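Local coordinates for protein transcriptional regulator, TetR family (Marinobacter aquaeolei, PDB 3NNR) that probably binds DNA as a dimeric, TetR-family transcriptional regulator, at residues E16-K21 / D51-I56; G22-T27 / H99-Y104; D8-S13 / Y43-N48. All blocks are in the same frame, centred on the assembly; numbering follows the deposited sequence. Where two conformers were deposited one is given.

Overall arrangement
All three contacts lie at one end of the elongated, all-helical chain and involve helix 6-21 or the loop that follows it. Contacts 1 and 3 use successive parts of helix 6-21, with centres about 10 Å apart, and are joined where Ile52 packs on Phe46. Contact 2 is centred about 8 Å from contact 1, which it meets through Arg100 and Ile26, and about 17 Å from contact 3, which it does not touch. Along the chain all three pairs interleave: the helix and its loop come first, then 43-48, 51-56 and 99-104. The predicted helix-turn-helix is tied to helix 49-67 directly, through Phe46, and by way of helix 6-21, whose following loop meets residues 99-104 at the subunit interface.

Contact 1: E16-K21 / D51-I56; sequences ELFNDK and DIIYEI
The ring of Phe18 presents its CE2 corner to three isoleucines of residues 51-56, each of which meets it at a slant. The nearest atom is CG1 of Ile53, 3.6 Å from CE2 of Phe18; the same methylene is 4.2 Å from the neighbouring CZ of Phe18. On the other flank of that corner CD1 of Ile56 lies 4.0 Å from Phe18 CE2, and it also reaches Phe18 CD2. The branch methyl CG2 of Ile52 is a more distant partner, 4.3 Å from Phe18 CE2. Outside the two segments, the Phe97 ring meets Phe18 with the planes inclined at about 40°, and Ile26 packs on it too.

Phe18 alone of 16-21 reaches across, between backbones that stay well apart: the axes of segments 16-21 and 51-56 approach to 12.6 Å, and the nearest CA atoms, of Phe18 and Ile53, are 9.4 Å apart. The two segments run almost perpendicular, at 94°. This crossing joins the first helix of a TetR-type DNA-binding domain to helix 49-67, which in this family leads from the helix-turn-helix into the regulatory domain. Phe18 sets its CG beside the backbone N and anti to the carbonyl carbon (chi1 -60°), which carries the ring across to the facing helix. All four touching residues are buried, and the contact is wholly apolar, with no hydrogen bond across it. Next to Phe18, the buried amide of Asn19 is satisfied away from residues 51-56, its ND2 by Ser94 O and its OD1 by Phe97 N.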
loop_
_atom_site.group_PDB
_atom_site.type_symbol
_atom_site.label_atom_id
_atom_site.label_comp_id
_atom_site.label_asym_id
_atom_site.label_seq_id
_atom_site.Cartn_x
_atom_site.Cartn_y
_atom_site.Cartn_z
ATOM N N GLU A 16 3.610 -9.545 -19.746
ATOM C CA GLU A 16 4.692 -8.612 -20.159
ATOM C C GLU A 16 4.124 -7.240 -20.512
ATOM O O GLU A 16 4.646 -6.211 -20.073
ATOM C CB GLU A 16 5.477 -9.140 -21.386
ATOM C CG GLU A 16 6.711 -8.285 -21.808
ATOM C CD GLU A 16 7.166 -8.521 -23.247
ATOM O OE1 GLU A 16 7.020 -9.650 -23.767
ATOM O OE2 GLU A 16 7.681 -7.558 -23.856
ATOM N N LEU A 17 3.067 -7.237 -21.331
ATOM C CA LEU A 17 2.410 -5.989 -21.766
ATOM C C LEU A 17 1.720 -5.308 -20.569
ATOM O O LEU A 17 1.907 -4.122 -20.375
ATOM C CB LEU A 17 1.445 -6.244 -22.922
ATOM C CG LEU A 17 2.063 -6.635 -24.275
ATOM C CD1 LEU A 17 1.003 -7.191 -25.156
ATOM C CD2 LEU A 17 2.787 -5.468 -24.983
ATOM N N PHE A 18 1.011 -6.063 -19.721
ATOM C CA PHE A 18 0.394 -5.486 -18.530
ATOM C C PHE A 18 1.434 -4.851 -17.588
ATOM O O PHE A 18 1.223 -3.748 -17.165
ATOM C CB PHE A 18 -0.496 -6.468 -17.733
ATOM C CG PHE A 18 -1.682 -7.049 -18.503
ATOM C CD1 PHE A 18 -2.275 -6.404 -19.598
ATOM C CD2 PHE A 18 -2.274 -8.228 -18.045
ATOM C CE1 PHE A 18 -3.388 -6.990 -20.277
ATOM C CE2 PHE A 18 -3.387 -8.808 -18.698
ATOM C CZ PHE A 18 -3.939 -8.173 -19.819
ATOM N N ASN A 19 2.532 -5.548 -17.295
ATOM C CA ASN A 19 3.601 -5.059 -16.419
ATOM C C ASN A 19 4.302 -3.817 -16.981
ATOM O O ASN A 19 4.573 -2.860 -16.235
ATOM C CB ASN A 19 4.694 -6.134 -16.194
ATOM C CG ASN A 19 4.296 -7.274 -15.235
ATOM O OD1 ASN A 19 3.306 -7.232 -14.503
ATOM N ND2 ASN A 19 5.143 -8.289 -15.205
ATOM N N ASP A 20 4.546 -3.823 -18.284
ATOM C CA ASP A 20 5.281 -2.768 -18.954
ATOM C C ASP A 20 4.417 -1.533 -19.259
ATOM O O ASP A 20 4.853 -0.415 -18.993
ATOM C CB ASP A 20 5.924 -3.308 -20.247
ATOM C CG ASP A 20 6.916 -2.324 -20.879
ATOM O OD1 ASP A 20 7.891 -1.930 -20.183
ATOM O OD2 ASP A 20 6.743 -1.974 -22.079
ATOM N N LYS A 21 3.232 -1.726 -19.847
ATOM C CA LYS A 21 2.343 -0.595 -20.242
ATOM C C LYS A 21 1.165 -0.302 -19.287
ATOM O O LYS A 21 0.579 0.763 -19.371
ATOM C CB LYS A 21 1.758 -0.834 -21.647
ATOM C CG LYS A 21 2.732 -1.103 -22.797
ATOM C CD LYS A 21 3.562 0.063 -23.168
ATOM C CE LYS A 21 4.374 -0.233 -24.443
ATOM N NZ LYS A 21 5.452 0.791 -24.698
ATOM N N ASP A 51 -10.589 -12.899 -18.435
ATOM C CA ASP A 51 -10.257 -14.320 -18.398
ATOM C C ASP A 51 -8.760 -14.504 -18.460
ATOM O O ASP A 51 -8.252 -15.390 -17.802
ATOM C CB ASP A 51 -10.972 -15.103 -19.487
ATOM C CG ASP A 51 -12.475 -15.251 -19.229
ATOM O OD1 ASP A 51 -12.977 -14.891 -18.140
ATOM O OD2 ASP A 51 -13.163 -15.796 -20.124
ATOM N N ILE A 52 -8.068 -13.628 -19.195
ATOM C CA ILE A 52 -6.605 -13.654 -19.255
ATOM C C ILE A 52 -6.087 -13.342 -17.866
ATOM O O ILE A 52 -5.330 -14.126 -17.294
ATOM C CB ILE A 52 -5.990 -12.673 -20.303
ATOM C CG1 ILE A 52 -6.421 -13.087 -21.730
ATOM C CG2 ILE A 52 -4.470 -12.716 -20.258
ATOM C CD1 ILE A 52 -5.936 -12.126 -22.874
ATOM N N ILE A 53 -6.564 -12.232 -17.305
ATOM C CA ILE A 53 -6.114 -11.765 -15.993
ATOM C C ILE A 53 -6.350 -12.811 -14.893
ATOM O O ILE A 53 -5.451 -13.050 -14.067
ATOM C CB ILE A 53 -6.782 -10.434 -15.628
ATOM C CG1 ILE A 53 -6.309 -9.318 -16.572
ATOM C CG2 ILE A 53 -6.451 -10.022 -14.168
ATOM C CD1 ILE A 53 -7.141 -8.041 -16.441
ATOM N N TYR A 54 -7.523 -13.451 -14.900
ATOM C CA TYR A 54 -7.852 -14.441 -13.871
ATOM C C TYR A 54 -6.854 -15.597 -13.892
ATOM O O TYR A 54 -6.331 -16.004 -12.848
ATOM C CB TYR A 54 -9.259 -14.980 -14.049
ATOM C CG TYR A 54 -9.718 -15.962 -12.990
ATOM C CD1 TYR A 54 -9.750 -15.591 -11.650
ATOM C CD2 TYR A 54 -10.240 -17.215 -13.325
ATOM C CE1 TYR A 54 -10.208 -16.458 -10.650
ATOM C CE2 TYR A 54 -10.734 -18.112 -12.311
ATOM C CZ TYR A 54 -10.708 -17.712 -10.986
ATOM O OH TYR A 54 -11.143 -18.531 -9.986
ATOM N N GLU A 55 -6.579 -16.107 -15.084
ATOM C CA GLU A 55 -5.632 -17.216 -15.220
ATOM C C GLU A 55 -4.202 -16.821 -14.851
ATOM O O GLU A 55 -3.500 -17.607 -14.237
ATOM C CB GLU A 55 -5.709 -17.857 -16.598
ATOM C CG GLU A 55 -4.822 -19.159 -16.653
ATOM C CD GLU A 55 -5.300 -20.209 -17.606
ATOM O OE1 GLU A 55 -6.487 -20.112 -18.018
ATOM O OE2 GLU A 55 -4.498 -21.146 -17.914
ATOM N N ILE A 56 -3.782 -15.607 -15.192
ATOM C CA ILE A 56 -2.487 -15.106 -14.748
ATOM C C ILE A 56 -2.453 -15.089 -13.206
ATOM O O ILE A 56 -1.486 -15.567 -12.603
ATOM C CB ILE A 56 -2.194 -13.703 -15.275
ATOM C CG1 ILE A 56 -1.954 -13.720 -16.797
ATOM C CG2 ILE A 56 -0.991 -13.127 -14.562
ATOM C CD1 ILE A 56 -1.851 -12.283 -17.457
#

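Contact 2: G22-T27 / H99-Y104; sequences GERNIT and HRDLEY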
loop_
_atom_site.group_PDB
_atom_site.type_symbol
_atom_site.label_atom_id
_atom_site.label_comp_id
_atom_site.label_asym_id
_atom_site.label_seq_id
_atom_site.Cartn_x
_atom_site.Cartn_y
_atom_site.Cartn_z
ATOM N N GLY A 22 0.809 -1.231 -18.409
ATOM C CA GLY A 22 -0.335 -1.072 -17.499
ATOM C C GLY A 22 -1.507 -1.819 -18.097
ATOM O O GLY A 22 -1.781 -1.657 -19.292
ATOM N N GLU A 23 -2.222 -2.610 -17.303
ATOM C CA GLU A 23 -3.381 -3.328 -17.860
ATOM C C GLU A 23 -4.456 -2.364 -18.409
ATOM O O GLU A 23 -5.143 -2.696 -19.353
ATOM C CB GLU A 23 -3.974 -4.360 -16.886
ATOM C CG GLU A 23 -5.087 -3.866 -15.977
ATOM C CD GLU A 23 -6.444 -3.786 -16.640
ATOM O OE1 GLU A 23 -6.750 -4.534 -17.608
ATOM O OE2 GLU A 23 -7.225 -2.965 -16.155
ATOM N N ARG A 24 -4.609 -1.221 -17.764
ATOM C CA ARG A 24 -5.485 -0.121 -18.177
ATOM C C ARG A 24 -5.378 0.097 -19.699
ATOM O O ARG A 24 -6.383 0.147 -20.407
ATOM C CB ARG A 24 -5.003 1.179 -17.515
ATOM C CG ARG A 24 -6.029 2.028 -16.799
ATOM C CD ARG A 24 -5.740 3.522 -16.907
ATOM N NE ARG A 24 -5.719 4.215 -15.622
ATOM C CZ ARG A 24 -5.847 5.548 -15.446
ATOM N NH1 ARG A 24 -6.092 6.419 -16.455
ATOM N NH2 ARG A 24 -5.774 6.023 -14.202
ATOM N N ASN A 25 -4.137 0.163 -20.185
ATOM C CA ASN A 25 -3.825 0.510 -21.571
ATOM C C ASN A 25 -3.651 -0.651 -22.532
ATOM O O ASN A 25 -3.296 -0.423 -23.673
ATOM C CB ASN A 25 -2.532 1.329 -21.627
ATOM C CG ASN A 25 -2.562 2.549 -20.748
ATOM O OD1 ASN A 25 -1.694 2.701 -19.908
ATOM N ND2 ASN A 25 -3.563 3.418 -20.924
ATOM N N ILE A 26 -3.877 -1.878 -22.097
ATOM C CA ILE A 26 -3.711 -3.031 -22.983
ATOM C C ILE A 26 -5.055 -3.699 -23.213
ATOM O O ILE A 26 -5.763 -4.010 -22.264
ATOM C CB ILE A 26 -2.657 -4.013 -22.433
ATOM C CG1 ILE A 26 -1.273 -3.317 -22.321
ATOM C CG2 ILE A 26 -2.588 -5.268 -23.285
ATOM C CD1 ILE A 26 -0.676 -2.764 -23.620
ATOM N N THR A 27 -5.383 -3.891 -24.488
ATOM C CA THR A 27 -6.608 -4.569 -24.959
ATOM C C THR A 27 -6.239 -5.907 -25.603
ATOM O O THR A 27 -5.071 -6.174 -25.935
ATOM C CB THR A 27 -7.339 -3.713 -26.039
ATOM O OG1 THR A 27 -6.525 -3.600 -27.220
ATOM C CG2 THR A 27 -7.623 -2.301 -25.493
ATOM N N HIS A 99 -1.075 -5.643 -8.485
ATOM C CA HIS A 99 -1.266 -4.720 -7.338
ATOM C C HIS A 99 -1.455 -3.256 -7.728
ATOM O O HIS A 99 -2.049 -2.482 -6.967
ATOM C CB HIS A 99 -0.160 -4.886 -6.311
ATOM C CG HIS A 99 -0.065 -6.287 -5.809
ATOM N ND1 HIS A 99 0.646 -7.262 -6.482
ATOM C CD2 HIS A 99 -0.642 -6.897 -4.744
ATOM C CE1 HIS A 99 0.521 -8.406 -5.831
ATOM N NE2 HIS A 99 -0.250 -8.213 -4.771
ATOM N N ARG A 100 -1.004 -2.913 -8.929
ATOM C CA ARG A 100 -1.096 -1.563 -9.456
ATOM C C ARG A 100 -2.540 -1.177 -9.790
ATOM O O ARG A 100 -2.961 -0.065 -9.469
ATOM C CB ARG A 100 -0.194 -1.454 -10.668
ATOM C CG ARG A 100 -0.141 -0.099 -11.335
ATOM C CD ARG A 100 1.126 -0.036 -12.178
ATOM N NE ARG A 100 1.104 -0.965 -13.282
ATOM C CZ ARG A 100 2.161 -1.472 -13.920
ATOM N NH1 ARG A 100 3.405 -1.237 -13.553
ATOM N NH2 ARG A 100 1.949 -2.284 -14.941
ATOM N N ASP A 101 -3.283 -2.097 -10.410
ATOM C CA ASP A 101 -4.665 -1.876 -10.794
ATOM C C ASP A 101 -5.598 -2.747 -9.961
ATOM O O ASP A 101 -6.757 -2.996 -10.350
ATOM C CB ASP A 101 -4.832 -2.098 -12.315
ATOM C CG ASP A 101 -4.482 -0.863 -13.135
ATOM O OD1 ASP A 101 -4.863 0.257 -12.717
ATOM O OD2 ASP A 101 -3.924 -1.008 -14.246
ATOM N N LEU A 102 -5.162 -3.073 -8.747
ATOM C CA LEU A 102 -5.871 -4.074 -7.943
ATOM C C LEU A 102 -7.363 -3.831 -7.841
ATOM O O LEU A 102 -8.151 -4.682 -8.206
ATOM C CB LEU A 102 -5.259 -4.180 -6.529
ATOM C CG LEU A 102 -5.751 -5.295 -5.582
ATOM C CD1 LEU A 102 -5.629 -6.630 -6.279
ATOM C CD2 LEU A 102 -5.011 -5.283 -4.208
ATOM N N GLU A 103 -7.733 -2.622 -7.447
ATOM C CA GLU A 103 -9.113 -2.321 -7.146
ATOM C C GLU A 103 -10.036 -2.392 -8.355
ATOM O O GLU A 103 -11.188 -2.841 -8.229
ATOM C CB GLU A 103 -9.163 -1.027 -6.358
ATOM C CG GLU A 103 -10.538 -0.629 -5.854
ATOM C CD GLU A 103 -10.501 0.510 -4.863
ATOM O OE1 GLU A 103 -9.395 0.846 -4.334
ATOM O OE2 GLU A 103 -11.596 1.066 -4.615
ATOM N N TYR A 104 -9.545 -2.026 -9.534
ATOM C CA TYR A 104 -10.375 -2.185 -10.748
ATOM C C TYR A 104 -10.510 -3.658 -11.136
ATOM O O TYR A 104 -11.548 -4.091 -11.640
ATOM C CB TYR A 104 -9.806 -1.399 -11.921
ATOM C CG TYR A 104 -9.829 0.078 -11.697
ATOM C CD1 TYR A 104 -10.971 0.829 -11.991
ATOM C CD2 TYR A 104 -8.727 0.742 -11.151
ATOM C CE1 TYR A 104 -10.998 2.223 -11.776
ATOM C CE2 TYR A 104 -8.755 2.125 -10.922
ATOM C CZ TYR A 104 -9.886 2.861 -11.249
ATOM O OH TYR A 104 -9.931 4.208 -11.072
HETATM O O HOH W 1 -1.712 -2.805 -14.212
#
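Glu23 and Asp101 meet where the loop after helix 6-21 faces the break between helices 96-100 and 102-108. The close-packed part is small. CG of Glu23 lies 3.5 Å from OD2 of Asp101, and NH2 of Arg100 packs 3.6 Å from CA of Gly22. Gly22, the first residue beyond helix 6-21, has a positive phi of 99°, and at its backbone angles a CB would press on the preceding carbonyl, which by itself calls for glycine. The same NH2 also bonds to Asn19 O.

No direct hydrogen bond crosses between the segments; a water does the bridging. It accepts from Glu23 N at 3.1 Å and donates to Asp101 OD2 at 2.9 Å, while its bond from Arg100 NE is weak. The two carboxylates are turned 86° against each other, and Glu23 OE2 stands 4.3 Å from Asp101 OD2. The charge on Glu23 is probably offset by Lys49 of the same chain and Arg24 of the second subunit. Asp101 OD2 is hydrogen-bonded to Tyr104 OH of the second subunit.

The looser side lies at Arg24, partly exposed, where CB is 4.1 Å from Asp101 OD2. Its chain, bent at chi2 and chi3, turns to the neighbouring subunit, with a salt bridge to Glu23 of that subunit and a cation-pi contact with Tyr104 of that subunit. Such reciprocal pairing marks a two-fold dimer interface, here at the junction between the helix-turn-helix domain and the regulatory domain of a TetR-family protein.

Contact 3: D8-S13 / Y43-N48; sequences DKILLS and YYHFRN
Ile10 and His45 mark the closest backbone approach, with CA atoms 8.5 Å apart, where helix 6-21 passes the end of helix 39-45 and the chain turns extended at Phe46 (phi -143°, psi 114°).

Ile10 divides its two branches between neighbouring residues. Its CG2 methyl lies 3.8 Å from CD2 of Phe46 and touches CE2 of the same ring, the two side chains running alongside one another and pointing opposite ways. The other branch ends in CD1, which is 3.8 Å from CD2 of His45 and equally close to His45 CB; here the side chains lie roughly perpendicular, and the methyl approaches the imidazole at a slant. The division follows from the torsion, since CG1 stands beside the backbone N (chi1 -65°) and CG2 beside the carbonyl carbon.

Phe46 closes the predicted helix-turn-helix, whose second helix, 39-45, is the recognition helix by analogy with other TetR-family proteins; its buried ring packs that unit against the first helix of the domain. Leu11, one residue further along, reaches the far end of the ring, with CD2 3.8 Å from CZ of Phe46 and CG almost as near. On helix 49-67, Ile52 and Glu55 also pack against Phe46. Within residues 43-48, CD2 of Tyr44 is stacked centrally against one side of the His45 imidazole, 3.8 Å from the ring plane.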
loop_
_atom_site.group_PDB
_atom_site.type_symbol
_atom_site.label_atom_id
_atom_site.label_comp_id
_atom_site.label_asym_id
_atom_site.label_seq_id
_atom_site.Cartn_x
_atom_site.Cartn_y
_atom_site.Cartn_z
ATOM N N ASP A 8 -0.152 -20.541 -23.904
ATOM C CA ASP A 8 0.869 -20.177 -22.903
ATOM C C ASP A 8 1.610 -18.887 -23.312
ATOM O O ASP A 8 1.940 -18.092 -22.444
ATOM C CB ASP A 8 1.814 -21.353 -22.622
ATOM C CG ASP A 8 1.118 -22.519 -21.905
ATOM O OD1 ASP A 8 0.312 -22.289 -20.962
ATOM O OD2 ASP A 8 1.406 -23.677 -22.273
ATOM N N LYS A 9 1.833 -18.692 -24.615
ATOM C CA LYS A 9 2.396 -17.462 -25.139
ATOM C C LYS A 9 1.454 -16.310 -24.805
ATOM O O LYS A 9 1.912 -15.260 -24.305
ATOM C CB LYS A 9 2.616 -17.485 -26.660
ATOM C CG LYS A 9 3.774 -18.323 -27.186
ATOM C CD LYS A 9 3.873 -18.177 -28.735
ATOM C CE LYS A 9 5.020 -19.008 -29.335
ATOM N NZ LYS A 9 4.993 -19.044 -30.839
ATOM N N ILE A 10 0.152 -16.511 -25.047
ATOM C CA ILE A 10 -0.831 -15.477 -24.765
ATOM C C ILE A 10 -0.748 -15.024 -23.303
ATOM O O ILE A 10 -0.783 -13.822 -23.056
ATOM C CB ILE A 10 -2.302 -15.883 -25.113
ATOM C CG1 ILE A 10 -2.489 -16.106 -26.617
ATOM C CG2 ILE A 10 -3.285 -14.762 -24.672
ATOM C CD1 ILE A 10 -3.693 -16.942 -26.944
ATOM N N LEU A 11 -0.661 -15.969 -22.359
ATOM C CA LEU A 11 -0.560 -15.630 -20.925
ATOM C C LEU A 11 0.786 -14.944 -20.634
ATOM O O LEU A 11 0.822 -13.957 -19.939
ATOM C CB LEU A 11 -0.721 -16.870 -20.036
ATOM C CG LEU A 11 -2.093 -17.555 -19.903
ATOM C CD1 LEU A 11 -1.945 -18.980 -19.339
ATOM C CD2 LEU A 11 -3.028 -16.713 -19.024
ATOM N N LEU A 12 1.870 -15.445 -21.214
ATOM C CA LEU A 12 3.217 -14.885 -20.987
ATOM C C LEU A 12 3.327 -13.440 -21.535
ATOM O O LEU A 12 3.808 -12.520 -20.833
ATOM C CB LEU A 12 4.297 -15.779 -21.626
ATOM C CG LEU A 12 5.673 -15.872 -20.945
ATOM C CD1 LEU A 12 6.698 -16.394 -21.975
ATOM C CD2 LEU A 12 6.185 -14.565 -20.286
ATOM N N SER A 13 2.883 -13.256 -22.773
ATOM C CA SER A 13 2.903 -11.954 -23.421
ATOM C C SER A 13 1.949 -10.944 -22.790
ATOM O O SER A 13 2.289 -9.769 -22.688
ATOM C CB SER A 13 2.616 -12.064 -24.915
ATOM O OG SER A 13 3.712 -12.643 -25.580
ATOM N N TYR A 43 -9.431 -15.091 -29.315
ATOM C CA TYR A 43 -10.763 -15.369 -28.794
ATOM C C TYR A 43 -11.006 -16.869 -28.512
ATOM O O TYR A 43 -11.686 -17.193 -27.536
ATOM C CB TYR A 43 -11.832 -14.761 -29.711
ATOM C CG TYR A 43 -13.260 -14.853 -29.175
ATOM C CD1 TYR A 43 -13.764 -13.916 -28.271
ATOM C CD2 TYR A 43 -14.112 -15.864 -29.596
ATOM C CE1 TYR A 43 -15.086 -14.017 -27.786
ATOM C CE2 TYR A 43 -15.417 -15.970 -29.122
ATOM C CZ TYR A 43 -15.899 -15.046 -28.224
ATOM O OH TYR A 43 -17.182 -15.182 -27.772
ATOM N N TYR A 44 -10.432 -17.770 -29.323
ATOM C CA TYR A 44 -10.560 -19.226 -29.129
ATOM C C TYR A 44 -10.071 -19.675 -27.753
ATOM O O TYR A 44 -10.684 -20.536 -27.110
ATOM C CB TYR A 44 -9.786 -19.995 -30.213
ATOM C CG TYR A 44 -9.802 -21.532 -30.106
ATOM C CD1 TYR A 44 -10.983 -22.259 -30.221
ATOM C CD2 TYR A 44 -8.604 -22.268 -29.950
ATOM C CE1 TYR A 44 -10.979 -23.711 -30.135
ATOM C CE2 TYR A 44 -8.598 -23.705 -29.870
ATOM C CZ TYR A 44 -9.779 -24.410 -29.963
ATOM O OH TYR A 44 -9.762 -25.797 -29.882
ATOM N N HIS A 45 -8.941 -19.092 -27.353
ATOM C CA HIS A 45 -8.287 -19.373 -26.086
ATOM C C HIS A 45 -8.908 -18.552 -24.946
ATOM O O HIS A 45 -9.059 -19.087 -23.861
ATOM C CB HIS A 45 -6.759 -19.123 -26.212
ATOM C CG HIS A 45 -6.080 -20.038 -27.194
ATOM N ND1 HIS A 45 -5.818 -21.362 -26.911
ATOM C CD2 HIS A 45 -5.614 -19.822 -28.451
ATOM C CE1 HIS A 45 -5.236 -21.928 -27.957
ATOM N NE2 HIS A 45 -5.092 -21.014 -28.902
ATOM N N PHE A 46 -9.265 -17.282 -25.191
ATOM C CA PHE A 46 -9.814 -16.372 -24.159
ATOM C C PHE A 46 -10.907 -15.435 -24.652
ATOM O O PHE A 46 -10.630 -14.504 -25.410
ATOM C CB PHE A 46 -8.689 -15.498 -23.544
ATOM C CG PHE A 46 -7.616 -16.289 -22.857
ATOM C CD1 PHE A 46 -7.828 -16.793 -21.574
ATOM C CD2 PHE A 46 -6.410 -16.563 -23.499
ATOM C CE1 PHE A 46 -6.853 -17.556 -20.933
ATOM C CE2 PHE A 46 -5.417 -17.335 -22.866
ATOM C CZ PHE A 46 -5.639 -17.823 -21.570
ATOM N N ARG A 47 -12.127 -15.632 -24.146
ATOM C CA ARG A 47 -13.316 -14.815 -24.490
ATOM C C ARG A 47 -13.167 -13.320 -24.227
ATOM O O ARG A 47 -13.807 -12.528 -24.896
ATOM C CB ARG A 47 -14.585 -15.347 -23.779
ATOM N N ASN A 48 -12.323 -12.925 -23.274
ATOM C CA ASN A 48 -12.105 -11.483 -22.947
ATOM C C ASN A 48 -10.874 -11.288 -22.071
ATOM O O ASN A 48 -10.360 -12.262 -21.538
ATOM C CB ASN A 48 -13.346 -10.887 -22.246
ATOM C CG ASN A 48 -13.770 -11.694 -20.995
ATOM O OD1 ASN A 48 -12.982 -11.909 -20.059
ATOM N ND2 ASN A 48 -15.019 -12.142 -20.987
#